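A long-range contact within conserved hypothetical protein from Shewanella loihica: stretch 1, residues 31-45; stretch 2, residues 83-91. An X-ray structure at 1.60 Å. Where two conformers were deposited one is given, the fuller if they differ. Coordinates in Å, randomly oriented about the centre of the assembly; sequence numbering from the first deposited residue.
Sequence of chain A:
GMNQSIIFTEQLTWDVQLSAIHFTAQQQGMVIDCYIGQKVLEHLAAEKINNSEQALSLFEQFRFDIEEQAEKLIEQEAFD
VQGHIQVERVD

Stretch 1 31-45: VIDCYIGQKVLEHLA
Stretch 2 83-91: GHIQVERVD

Two neighbouring strands running the same way form this contact, with a helix following the first. Residues 31-37 are extended and Gly37, at the N-cap position (phi/psi -69/157), turns the chain into the helix that starts at Gln38. The second strand, from Ile85, lies beside the first at 25° between N-to-C directions, with axes approaching to 4.7 Å. Cys34 pairs with Ile85 (CA to CA 4.5 Å) and Tyr35 with Gln86 (CA to CA 4.9 Å).

Parallel pairing lets one residue bond to two positions on its neighbour, and Tyr35 does so: its N donates to Ile85 O at 2.8 Å, somewhat bent at 140°, and its O accepts from Val87 N at 2.9 Å, nearly straight at 171°. One step earlier, Ile85 N donates to Asp33 O at 2.9 Å. The ladder then opens: Gly37 N is 4.5 Å from Val87 O, and a water fills the gap, accepting from Gly37 N at 2.8 Å and donating to Val87 O at 2.7 Å.

Tyr35 also has the most surface covered by the other stretch, 94 Å². Its side chain (chi1 m, chi2 89°) shares a sheet face with Gln86, whose m, m rotamer brings OE1 to 3.5 Å from Tyr35 CB. The ring comes close to His84 (chi1 m, chi2 150°), and Tyr35 CE1 lies over one face of the imidazole, 3.7 Å from His84 ND1. The ring planes meet obliquely at 55°, with centroids 5.1 Å apart.

The other face carries Cys34, Ile36, Ile85 and Val87. Ile85, with 66 Å² covered, adopts m, m; its CG1 meets Ile32 CG2 at 3.7 Å, while its CB lies 3.8 Å from Cys34 SG (chi1 m). Farther along, Ile36 (t, t) sets CD1 4.1 Å from Val87 CG1 (chi1 t), and that same CD1 is 4.2 Å from Val90 CG2. These are van der Waals contacts between apolar side chains.

Beyond the strand pairing, the helix takes over. Its backbone bonds begin with Leu41 N to Gly37 O at 3.1 Å, and residues four apart, Val40 and Leu44, point toward the second stretch, whereas Leu41 points away. Val40 (chi1 t) rests CG1 3.8 Å from Glu88 O. Leu44, with 59 Å² covered, uses chi1 t and chi2 p to place CD1 3.9 Å from Val90 CB (Val90 chi1 t) and 3.6 Å from Val90 O. The rule is economical: three backbone bonds accompany the parallel register, and one helical turn extends the apolar contact to the C-terminal tail.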

ATOM      1  N   VAL A  31       0.259   7.850  12.006  1.00 11.36           N
ATOM      2  CA  VAL A  31       0.012   6.735  11.114  1.00  9.14           C
ATOM      3  C   VAL A  31      -0.768   7.224   9.878  1.00 11.55           C
ATOM      4  O   VAL A  31      -1.705   8.052   9.956  1.00 10.36           O
ATOM      5  CB  VAL A  31      -0.757   5.609  11.814  1.00 11.67           C
ATOM      6  CG1 VAL A  31      -1.134   4.489  10.816  1.00 12.50           C
ATOM      7  CG2 VAL A  31       0.112   5.101  13.026  1.00 11.51           C
ATOM      8  N   ILE A  32      -0.319   6.715   8.744  1.00 10.03           N
ATOM      9  CA  ILE A  32      -0.963   6.906   7.464  1.00  9.55           C
ATOM     10  C   ILE A  32      -1.365   5.530   6.920  1.00 11.81           C
ATOM     11  O   ILE A  32      -0.498   4.691   6.632  1.00 10.97           O
ATOM     12  CB  ILE A  32      -0.070   7.671   6.464  1.00  9.46           C
ATOM     13  CG1 ILE A  32       0.260   9.074   6.992  1.00 14.60           C
ATOM     14  CG2 ILE A  32      -0.772   7.736   5.110  1.00 12.09           C
ATOM     15  CD1 ILE A  32       1.481   9.727   6.269  1.00 15.31           C
ATOM     16  N   ASP A  33      -2.669   5.297   6.868  1.00  8.88           N
ATOM     17  CA  ASP A  33      -3.189   4.065   6.330  1.00  9.87           C
ATOM     18  C   ASP A  33      -3.114   4.053   4.802  1.00  9.60           C
ATOM     19  O   ASP A  33      -3.643   4.927   4.080  1.00 12.08           O
ATOM     20  CB  ASP A  33      -4.562   3.738   6.898  1.00 13.27           C
ATOM     21  CG  ASP A  33      -4.485   3.491   8.412  1.00 14.33           C
ATOM     22  OD1 ASP A  33      -3.746   2.580   8.847  1.00 15.03           O
ATOM     23  OD2 ASP A  33      -5.074   4.290   9.161  1.00 16.94           O
ATOM     24  N   CYS A  34      -2.480   3.011   4.277  1.00 10.61           N
ATOM     25  CA  CYS A  34      -2.311   2.873   2.831  1.00 11.15           C
ATOM     26  C   CYS A  34      -2.988   1.584   2.367  1.00 12.16           C
ATOM     27  O   CYS A  34      -3.084   0.609   3.125  1.00 11.90           O
ATOM     28  CB  CYS A  34      -0.853   2.759   2.440  1.00 11.57           C
ATOM     29  SG  CYS A  34       0.163   4.155   3.008  1.00 12.32           S
ATOM     30  N   TYR A  35      -3.436   1.595   1.137  1.00 11.26           N
ATOM     31  CA  TYR A  35      -4.227   0.491   0.590  1.00 11.11           C
ATOM     32  C   TYR A  35      -3.828   0.220  -0.848  1.00 12.43           C
ATOM     33  O   TYR A  35      -3.577   1.120  -1.606  1.00 12.78           O
ATOM     34  CB  TYR A  35      -5.698   0.811   0.658  1.00 11.68           C
ATOM     35  CG  TYR A  35      -6.200   1.034   2.058  1.00 13.73           C
ATOM     36  CD1 TYR A  35      -6.189   2.287   2.647  1.00 13.73           C
ATOM     37  CD2 TYR A  35      -6.663  -0.037   2.824  1.00 16.46           C
ATOM     38  CE1 TYR A  35      -6.581   2.455   3.937  1.00 14.52           C
ATOM     39  CE2 TYR A  35      -7.101   0.127   4.113  1.00 14.18           C
ATOM     40  CZ  TYR A  35      -7.060   1.396   4.695  1.00 11.62           C
ATOM     41  OH  TYR A  35      -7.487   1.583   5.974  1.00 15.78           O
ATOM     42  N   ILE A  36      -3.771  -1.058  -1.203  1.00 12.99           N
ATOM     43  CA  ILE A  36      -3.663  -1.477  -2.603  1.00 11.52           C
ATOM     44  C   ILE A  36      -4.781  -2.506  -2.861  1.00 12.87           C
ATOM     45  O   ILE A  36      -4.845  -3.568  -2.207  1.00 12.93           O
ATOM     46  CB  ILE A  36      -2.231  -1.974  -3.000  1.00 12.32           C
ATOM     47  CG1 ILE A  36      -2.156  -2.344  -4.476  1.00 14.90           C
ATOM     48  CG2 ILE A  36      -1.745  -3.135  -2.108  1.00 11.27           C
ATOM     49  CD1 ILE A  36      -0.725  -2.581  -5.003  1.00 15.01           C
ATOM     50  N   GLY A  37      -5.674  -2.145  -3.769  1.00 13.63           N
ATOM     51  CA  GLY A  37      -6.818  -2.982  -4.028  1.00 12.83           C
ATOM     52  C   GLY A  37      -6.479  -4.305  -4.698  1.00 14.15           C
ATOM     53  O   GLY A  37      -5.432  -4.473  -5.337  1.00 14.23           O
ATOM     54  N   GLN A  38      -7.372  -5.270  -4.514  1.00 13.39           N
ATOM     55  CA  GLN A  38      -7.192  -6.618  -5.069  1.00 13.88           C
ATOM     56  C   GLN A  38      -6.837  -6.560  -6.546  1.00 12.04           C
ATOM     57  O   GLN A  38      -5.838  -7.207  -6.985  1.00 13.66           O
ATOM     58  CB  GLN A  38      -8.443  -7.430  -4.847  1.00 13.78           C
ATOM     59  CG  GLN A  38      -8.245  -8.849  -5.298  1.00 15.14           C
ATOM     60  CD  GLN A  38      -9.415  -9.724  -4.961  1.00 18.29           C
ATOM     61  OE1 GLN A  38     -10.271  -9.367  -4.132  1.00 18.54           O
ATOM     62  NE2 GLN A  38      -9.466 -10.885  -5.596  1.00 19.01           N
ATOM     63  N   LYS A  39      -7.622  -5.830  -7.331  1.00 14.18           N
ATOM     64  CA  LYS A  39      -7.400  -5.806  -8.773  1.00 16.38           C
ATOM     65  C   LYS A  39      -6.044  -5.189  -9.123  1.00 13.60           C
ATOM     66  O   LYS A  39      -5.351  -5.663 -10.009  1.00 14.39           O
ATOM     67  CB  LYS A  39      -8.548  -5.111  -9.514  1.00 16.01           C
ATOM     68  CG  LYS A  39      -9.866  -5.886  -9.433  1.00 23.60           C
ATOM     69  CD  LYS A  39     -11.006  -5.228 -10.204  1.00 24.19           C
ATOM     70  CE  LYS A  39     -12.239  -6.097 -10.155  1.00 30.14           C
ATOM     71  N   VAL A  40      -5.624  -4.156  -8.395  1.00 13.20           N
ATOM     72  CA  VAL A  40      -4.336  -3.525  -8.656  1.00 13.81           C
ATOM     73  C   VAL A  40      -3.208  -4.538  -8.455  1.00 12.45           C
ATOM     74  O   VAL A  40      -2.263  -4.675  -9.270  1.00 13.54           O
ATOM     75  CB  VAL A  40      -4.111  -2.256  -7.788  1.00 14.54           C
ATOM     76  CG1 VAL A  40      -2.727  -1.646  -8.099  1.00 16.81           C
ATOM     77  CG2 VAL A  40      -5.206  -1.238  -8.103  1.00 15.98           C
ATOM     78  N   LEU A  41      -3.286  -5.263  -7.360  1.00 13.54           N
ATOM     79  CA  LEU A  41      -2.306  -6.270  -7.046  1.00 13.38           C
ATOM     80  C   LEU A  41      -2.315  -7.440  -8.015  1.00 12.33           C
ATOM     81  O   LEU A  41      -1.267  -7.928  -8.377  1.00 15.10           O
ATOM     82  CB  LEU A  41      -2.544  -6.777  -5.619  1.00 15.96           C
ATOM     83  CG  LEU A  41      -1.453  -7.572  -4.950  1.00 20.37           C
ATOM     84  CD1 LEU A  41      -0.098  -6.872  -5.029  1.00 21.53           C
ATOM     85  CD2 LEU A  41      -1.910  -7.833  -3.425  1.00 17.10           C
ATOM     86  N   GLU A  42      -3.494  -7.866  -8.452  1.00 12.11           N
ATOM     87  CA  GLU A  42      -3.622  -8.924  -9.477  1.00 13.08           C
ATOM     88  C   GLU A  42      -2.978  -8.530 -10.799  1.00 11.12           C
ATOM     89  O   GLU A  42      -2.263  -9.352 -11.413  1.00 12.68           O
ATOM     90  CB  GLU A  42      -5.088  -9.290  -9.721  1.00 13.08           C
ATOM     91  CG  GLU A  42      -5.682  -9.998  -8.483  1.00 12.18           C
ATOM     92  CD  GLU A  42      -7.170 -10.335  -8.625  1.00 18.55           C
ATOM     93  OE1 GLU A  42      -7.893  -9.584  -9.336  1.00 18.06           O
ATOM     94  OE2 GLU A  42      -7.624 -11.354  -8.056  1.00 16.18           O
ATOM     95  N   HIS A  43      -3.264  -7.312 -11.256  1.00 11.80           N
ATOM     96  CA  HIS A  43      -2.629  -6.788 -12.485  1.00 12.41           C
ATOM     97  C   HIS A  43      -1.106  -6.706 -12.327  1.00 10.66           C
ATOM     98  O   HIS A  43      -0.373  -7.150 -13.184  1.00 12.55           O
ATOM     99  CB  HIS A  43      -3.162  -5.400 -12.868  1.00 13.22           C
ATOM    100  CG  HIS A  43      -4.566  -5.378 -13.383  1.00 15.81           C
ATOM    101  ND1 HIS A  43      -4.968  -6.008 -14.546  1.00 17.26           N
ATOM    102  CD2 HIS A  43      -5.653  -4.694 -12.937  1.00 21.02           C
ATOM    103  CE1 HIS A  43      -6.257  -5.772 -14.749  1.00 21.75           C
ATOM    104  NE2 HIS A  43      -6.693  -4.965 -13.795  1.00 25.31           N
ATOM    105  N   LEU A  44      -0.654  -6.172 -11.199  1.00 11.94           N
ATOM    106  CA  LEU A  44       0.790  -6.037 -10.952  1.00 12.72           C
ATOM    107  C   LEU A  44       1.517  -7.367 -10.979  1.00 11.99           C
ATOM    108  O   LEU A  44       2.554  -7.532 -11.638  1.00 14.60           O
ATOM    109  CB  LEU A  44       0.996  -5.367  -9.593  1.00 13.37           C
ATOM    110  CG  LEU A  44       2.405  -5.166  -9.078  1.00 15.28           C
ATOM    111  CD1 LEU A  44       3.209  -4.281 -10.049  1.00 15.67           C
ATOM    112  CD2 LEU A  44       2.434  -4.562  -7.665  1.00 16.08           C
ATOM    113  N   ALA A  45       0.936  -8.358 -10.304  1.00 10.91           N
ATOM    114  CA  ALA A  45       1.508  -9.702 -10.218  1.00 11.20           C
ATOM    115  C   ALA A  45       1.234 -10.593 -11.413  1.00 11.81           C
ATOM    116  O   ALA A  45       1.845 -11.657 -11.539  1.00 13.04           O
ATOM    117  CB  ALA A  45       0.985 -10.406  -8.925  1.00 11.96           C
ATOM    118  N   GLY A  83      -8.450  10.582   4.276  1.00 11.84           N
ATOM    119  CA  GLY A  83      -7.091  10.743   4.806  1.00 12.77           C
ATOM    120  C   GLY A  83      -6.184   9.563   4.552  1.00 12.31           C
ATOM    121  O   GLY A  83      -5.144   9.444   5.193  1.00 12.78           O
ATOM    122  N   HIS A  84      -6.587   8.668   3.652  1.00  9.82           N
ATOM    123  CA  HIS A  84      -5.820   7.498   3.303  1.00  9.42           C
ATOM    124  C   HIS A  84      -5.051   7.631   1.993  1.00 10.42           C
ATOM    125  O   HIS A  84      -5.304   8.532   1.198  1.00 11.09           O
ATOM    126  CB  HIS A  84      -6.731   6.312   3.168  1.00 11.11           C
ATOM    127  CG  HIS A  84      -7.509   5.991   4.393  1.00 12.06           C
ATOM    128  ND1 HIS A  84      -8.751   5.400   4.326  1.00 15.42           N
ATOM    129  CD2 HIS A  84      -7.252   6.190   5.705  1.00 12.39           C
ATOM    130  CE1 HIS A  84      -9.230   5.268   5.550  1.00 16.89           C
ATOM    131  NE2 HIS A  84      -8.335   5.720   6.406  1.00 16.78           N
ATOM    132  N   ILE A  85      -4.152   6.676   1.766  1.00 11.16           N
ATOM    133  CA  ILE A  85      -3.371   6.624   0.554  1.00 11.90           C
ATOM    134  C   ILE A  85      -3.791   5.362  -0.222  1.00 12.72           C
ATOM    135  O   ILE A  85      -3.759   4.268   0.304  1.00 13.37           O
ATOM    136  CB  ILE A  85      -1.856   6.583   0.830  1.00 12.51           C
ATOM    137  CG1 ILE A  85      -1.355   7.914   1.454  1.00 13.15           C
ATOM    138  CG2 ILE A  85      -1.049   6.178  -0.436  1.00 13.67           C
ATOM    139  CD1 ILE A  85      -1.280   9.083   0.459  1.00 12.36           C
ATOM    140  N   GLN A  86      -4.260   5.559  -1.442  1.00 12.69           N
ATOM    141  CA  GLN A  86      -4.663   4.441  -2.317  0.50 13.26           C
ATOM    142  C   GLN A  86      -3.661   4.308  -3.451  1.00 13.19           C
ATOM    143  O   GLN A  86      -3.533   5.212  -4.286  1.00 14.79           O
ATOM    144  CB  GLN A  86      -6.048   4.691  -2.917  0.50 14.29           C
ATOM    145  CG  GLN A  86      -7.170   4.943  -1.918  0.50 19.66           C
ATOM    146  CD  GLN A  86      -7.635   3.699  -1.173  0.50 20.83           C
ATOM    147  OE1 GLN A  86      -7.619   2.592  -1.701  0.50 25.00           O
ATOM    148  NE2 GLN A  86      -8.067   3.893   0.063  0.50 27.61           N
ATOM    149  N   VAL A  87      -2.964   3.180  -3.502  1.00 13.29           N
ATOM    150  CA  VAL A  87      -2.016   2.906  -4.559  1.00 12.44           C
ATOM    151  C   VAL A  87      -2.801   2.313  -5.726  1.00 15.33           C
ATOM    152  O   VAL A  87      -3.376   1.244  -5.620  1.00 16.12           O
ATOM    153  CB  VAL A  87      -0.940   1.937  -4.094  1.00 15.22           C
ATOM    154  CG1 VAL A  87      -0.103   1.470  -5.312  1.00 15.35           C
ATOM    155  CG2 VAL A  87      -0.075   2.568  -3.001  1.00 15.23           C
ATOM    156  N   GLU A  88      -2.870   3.076  -6.815  1.00 14.82           N
ATOM    157  CA  GLU A  88      -3.722   2.705  -7.971  1.00 17.42           C
ATOM    158  C   GLU A  88      -2.911   2.182  -9.157  1.00 19.52           C
ATOM    159  O   GLU A  88      -3.463   1.511 -10.026  1.00 23.37           O
ATOM    160  CB  GLU A  88      -4.581   3.910  -8.320  1.00 22.29           C
ATOM    161  CG  GLU A  88      -5.578   4.130  -7.183  1.00 28.86           C
ATOM    162  CD  GLU A  88      -6.479   5.272  -7.366  1.00 44.71           C
ATOM    163  OE1 GLU A  88      -5.991   6.365  -7.714  1.00 51.82           O
ATOM    164  OE2 GLU A  88      -7.685   5.080  -7.112  1.00 56.16           O
ATOM    165  N   ARG A  89      -1.626   2.524  -9.201  1.00 20.43           N
ATOM    166  CA  ARG A  89      -0.722   2.103 -10.269  1.00 23.76           C
ATOM    167  C   ARG A  89       0.666   1.912  -9.712  1.00 23.76           C
ATOM    168  O   ARG A  89       1.151   2.743  -8.935  1.00 23.38           O
ATOM    169  CB  ARG A  89      -0.629   3.135 -11.401  1.00 25.30           C
ATOM    170  CG  ARG A  89      -1.952   3.563 -11.991  1.00 35.24           C
ATOM    171  N   VAL A  90       1.269   0.799 -10.084  1.00 23.52           N
ATOM    172  CA  VAL A  90       2.631   0.463  -9.730  1.00 24.78           C
ATOM    173  C   VAL A  90       3.330  -0.111 -10.967  1.00 29.49           C
ATOM    174  O   VAL A  90       2.811  -1.054 -11.620  1.00 25.01           O
ATOM    175  CB  VAL A  90       2.696  -0.629  -8.650  1.00 26.51           C
ATOM    176  CG1 VAL A  90       4.146  -0.880  -8.248  1.00 23.13           C
ATOM    177  CG2 VAL A  90       1.848  -0.281  -7.460  1.00 20.52           C
ATOM    178  N   ASP A  91       4.503   0.439 -11.273  1.00 37.36           N
ATOM    179  CA  ASP A  91       5.333  -0.036 -12.391  1.00 43.77           C
ATOM    180  C   ASP A  91       4.568   0.132 -13.723  1.00 47.08           C
ATOM    181  O   ASP A  91       3.930   1.177 -13.961  1.00 47.83           O
ATOM    182  CB  ASP A  91       5.762  -1.508 -12.188  1.00 44.53           C
ATOM    183  CG  ASP A  91       6.591  -1.726 -10.923  1.00 50.02           C
ATOM    184  OD1 ASP A  91       7.122  -0.731 -10.364  1.00 56.96           O
ATOM    185  OD2 ASP A  91       6.716  -2.912 -10.500  1.00 50.67           O
ATOM    186  OXT ASP A  91       4.563  -0.773 -14.579  1.00 50.88           O
TER
HETATM  187  O   HOH W   1      -5.869   0.440  -4.903  1.00 17.20           O